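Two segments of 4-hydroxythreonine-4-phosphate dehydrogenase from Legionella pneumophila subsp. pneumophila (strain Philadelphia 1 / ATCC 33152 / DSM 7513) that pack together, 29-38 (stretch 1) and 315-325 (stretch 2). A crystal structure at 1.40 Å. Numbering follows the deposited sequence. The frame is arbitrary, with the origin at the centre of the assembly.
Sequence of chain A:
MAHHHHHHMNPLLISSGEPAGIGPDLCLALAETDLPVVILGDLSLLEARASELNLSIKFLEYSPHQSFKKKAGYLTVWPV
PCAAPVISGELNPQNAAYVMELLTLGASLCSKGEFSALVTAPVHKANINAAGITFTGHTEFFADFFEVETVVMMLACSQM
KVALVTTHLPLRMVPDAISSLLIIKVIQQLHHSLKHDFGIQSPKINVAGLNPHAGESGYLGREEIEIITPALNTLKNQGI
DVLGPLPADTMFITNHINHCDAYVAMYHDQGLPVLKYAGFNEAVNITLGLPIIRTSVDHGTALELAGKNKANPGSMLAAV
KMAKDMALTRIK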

# COMPACT_ATOMS: atom_id res chain seq x y z
N ALA A 29 -12.77 10.79 -8.17
CA ALA A 29 -13.89 9.96 -7.73
C ALA A 29 -14.26 10.20 -6.27
O ALA A 29 -15.40 9.94 -5.87
CB ALA A 29 -13.58 8.48 -7.95
N LEU A 30 -13.32 10.68 -5.46
CA LEU A 30 -13.62 10.97 -4.06
C LEU A 30 -14.48 12.22 -3.90
O LEU A 30 -15.01 12.45 -2.81
CB LEU A 30 -12.31 11.12 -3.27
CG LEU A 30 -11.43 9.86 -3.31
CD1 LEU A 30 -10.08 10.09 -2.65
CD2 LEU A 30 -12.14 8.65 -2.69
N ALA A 31 -14.63 13.03 -4.96
CA ALA A 31 -15.36 14.28 -4.84
C ALA A 31 -16.81 14.05 -4.48
O ALA A 31 -17.43 14.88 -3.80
CB ALA A 31 -15.27 15.09 -6.14
N GLU A 32 -17.37 12.92 -4.89
CA GLU A 32 -18.78 12.66 -4.64
C GLU A 32 -19.06 12.03 -3.29
O GLU A 32 -20.23 11.87 -2.92
CB GLU A 32 -19.36 11.83 -5.78
CG GLU A 32 -19.41 12.62 -7.07
CD GLU A 32 -20.19 13.91 -6.90
OE1 GLU A 32 -21.13 13.95 -6.07
OE2 GLU A 32 -19.87 14.90 -7.58
N THR A 33 -18.02 11.70 -2.53
CA THR A 33 -18.16 11.11 -1.21
C THR A 33 -18.13 12.20 -0.14
O THR A 33 -17.88 13.37 -0.41
CB THR A 33 -17.03 10.12 -0.95
OG1 THR A 33 -15.82 10.85 -0.67
CG2 THR A 33 -16.81 9.21 -2.15
N ASP A 34 -18.39 11.78 1.10
CA ASP A 34 -18.15 12.61 2.27
C ASP A 34 -16.93 12.13 3.06
O ASP A 34 -16.83 12.38 4.26
CB ASP A 34 -19.39 12.70 3.15
CG ASP A 34 -19.77 11.38 3.77
OD1 ASP A 34 -20.58 11.37 4.72
OD2 ASP A 34 -19.23 10.34 3.32
N LEU A 35 -16.02 11.43 2.40
CA LEU A 35 -14.81 10.98 3.06
C LEU A 35 -13.89 12.17 3.27
O LEU A 35 -13.73 13.00 2.36
CB LEU A 35 -14.12 9.90 2.22
CG LEU A 35 -14.88 8.57 2.10
CD1 LEU A 35 -14.33 7.73 0.96
CD2 LEU A 35 -14.82 7.79 3.40
N PRO A 36 -13.30 12.32 4.43
CA PRO A 36 -12.60 13.58 4.75
C PRO A 36 -11.18 13.58 4.19
O PRO A 36 -10.19 13.25 4.86
CB PRO A 36 -12.59 13.58 6.28
CG PRO A 36 -12.55 12.12 6.63
CD PRO A 36 -13.39 11.43 5.60
N VAL A 37 -11.08 13.95 2.92
CA VAL A 37 -9.83 13.81 2.18
C VAL A 37 -9.36 15.17 1.67
O VAL A 37 -10.15 16.07 1.40
CB VAL A 37 -9.97 12.81 1.01
CG1 VAL A 37 -10.36 11.44 1.53
CG2 VAL A 37 -10.98 13.32 -0.03
N VAL A 38 -8.04 15.29 1.56
CA VAL A 38 -7.37 16.41 0.92
C VAL A 38 -6.40 15.82 -0.08
O VAL A 38 -5.62 14.93 0.27
CB VAL A 38 -6.63 17.28 1.96
CG1 VAL A 38 -5.75 18.33 1.26
CG2 VAL A 38 -7.64 17.96 2.91
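Stretch 2 315-325: SMLAAVKMAKD

Stretch 2 is helical throughout, with phi/psi values near -63/-42 and an unbroken i to i+4 ladder from A319 N to S315 O (2.8 Å) through D325 N to K321 O (2.9 Å). It lies on a mostly non-regular segment that becomes a strand at V37. The two run in the same general sense: the nearest CA pairs progress from L30 with L317 (7.7 Å) to L35 with V320 (7.7 Å) and P36 with K324 (8.3 Å).

The bend in stretch 1 contains three hydrogen bonds. T33 N reaches L30 O at 3.1 Å, T33 OG1 donates to L30 O at 2.8 Å, and L35 N donates to T33 OG1 at 3.1 Å. L30 and L35, both mt rotamers, flank this turn in sequence, and the CD2 methyl of L317 rests over the junction of their side chains: it lies 3.8 Å from L30 CD2, 4.0 Å from L35 CD1 and 4.1 Å from T33 CG2, which completes the rim of a shallow dimple.

One helical turn later, V320 points toward stretch 1 and fits among three side chains. Its CG1 meets L35 CD1 at 3.8 Å and V37 CG1 at 3.7 Å, while its CG2 lies 4.1 Å from L30 CD1. L35, with the largest covered area (77 Å²), is in turn the bump received by the helix: its CD1 contacts L317 and V320, and its CD2 approaches K321 CG at 4.1 Å and K324 CD at 4.4 Å.

The extended K324 side chain passes P36, with K324 CD 4.4 Å from P36 CD, and runs back toward D34. No direct hydrogen bond crosses the contact, which buries 369 Å² in total; a water bridges the two sides, accepting from K324 NZ (2.9 Å from the water O) and donating to D34 O (3.2 Å from the water O).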

# COMPACT_ATOMS: atom_id res chain seq x y z
N SER A 315 -10.68 -0.11 -5.09
CA SER A 315 -9.50 -0.20 -4.23
C SER A 315 -9.18 1.13 -3.57
O SER A 315 -8.89 1.18 -2.37
CB SER A 315 -8.29 -0.70 -5.02
OG SER A 315 -7.16 -0.79 -4.17
N MET A 316 -9.24 2.23 -4.32
CA MET A 316 -9.02 3.55 -3.71
C MET A 316 -10.02 3.80 -2.59
O MET A 316 -9.64 4.25 -1.50
CB MET A 316 -9.10 4.64 -4.78
CG MET A 316 -9.04 6.05 -4.18
SD MET A 316 -7.52 6.43 -3.27
CE MET A 316 -6.43 6.85 -4.63
N LEU A 317 -11.30 3.52 -2.84
CA LEU A 317 -12.31 3.76 -1.81
C LEU A 317 -12.04 2.92 -0.57
O LEU A 317 -12.15 3.41 0.56
CB LEU A 317 -13.71 3.50 -2.36
CG LEU A 317 -14.25 4.54 -3.34
CD1 LEU A 317 -15.46 3.98 -4.10
CD2 LEU A 317 -14.64 5.81 -2.59
N ALA A 318 -11.69 1.65 -0.77
CA ALA A 318 -11.33 0.78 0.35
C ALA A 318 -10.10 1.30 1.08
O ALA A 318 -10.03 1.23 2.32
CB ALA A 318 -11.12 -0.65 -0.14
N ALA A 319 -9.11 1.82 0.34
CA ALA A 319 -7.88 2.31 0.98
C ALA A 319 -8.14 3.53 1.83
O ALA A 319 -7.58 3.66 2.93
CB ALA A 319 -6.83 2.62 -0.08
N VAL A 320 -8.99 4.44 1.35
CA VAL A 320 -9.37 5.62 2.13
C VAL A 320 -10.15 5.20 3.36
O VAL A 320 -9.91 5.69 4.47
CB VAL A 320 -10.15 6.61 1.25
CG1 VAL A 320 -10.68 7.76 2.10
CG2 VAL A 320 -9.28 7.14 0.11
N LYS A 321 -11.10 4.27 3.20
CA LYS A 321 -11.89 3.84 4.35
C LYS A 321 -11.03 3.14 5.39
O LYS A 321 -11.22 3.34 6.60
CB LYS A 321 -13.05 2.96 3.89
CG LYS A 321 -14.12 3.76 3.15
CD LYS A 321 -15.18 2.87 2.54
CE LYS A 321 -15.78 3.52 1.30
NZ LYS A 321 -16.98 2.80 0.79
N MET A 322 -10.07 2.33 4.96
CA MET A 322 -9.20 1.67 5.92
C MET A 322 -8.33 2.68 6.67
O MET A 322 -8.17 2.58 7.89
CB MET A 322 -8.33 0.62 5.23
CG MET A 322 -7.42 -0.11 6.20
SD MET A 322 -6.49 -1.45 5.45
CE MET A 322 -7.82 -2.54 4.96
N ALA A 323 -7.78 3.66 5.95
CA ALA A 323 -7.00 4.70 6.61
C ALA A 323 -7.85 5.48 7.61
O ALA A 323 -7.40 5.75 8.73
CB ALA A 323 -6.38 5.63 5.57
N LYS A 324 -9.08 5.81 7.23
CA LYS A 324 -10.00 6.49 8.15
C LYS A 324 -10.25 5.64 9.38
O LYS A 324 -10.19 6.14 10.52
CB LYS A 324 -11.32 6.79 7.44
CG LYS A 324 -12.38 7.42 8.34
CD LYS A 324 -13.70 7.54 7.60
CE LYS A 324 -14.89 7.58 8.55
NZ LYS A 324 -16.17 7.50 7.79
N ASP A 325 -10.51 4.35 9.19
CA ASP A 325 -10.82 3.48 10.32
C ASP A 325 -9.63 3.38 11.27
O ASP A 325 -9.79 3.38 12.49
CB ASP A 325 -11.23 2.09 9.83
CG ASP A 325 -12.62 2.08 9.21
OD1 ASP A 325 -13.37 3.07 9.38
OD2 ASP A 325 -12.96 1.08 8.54
O HOH W 1 -16.63 9.80 6.07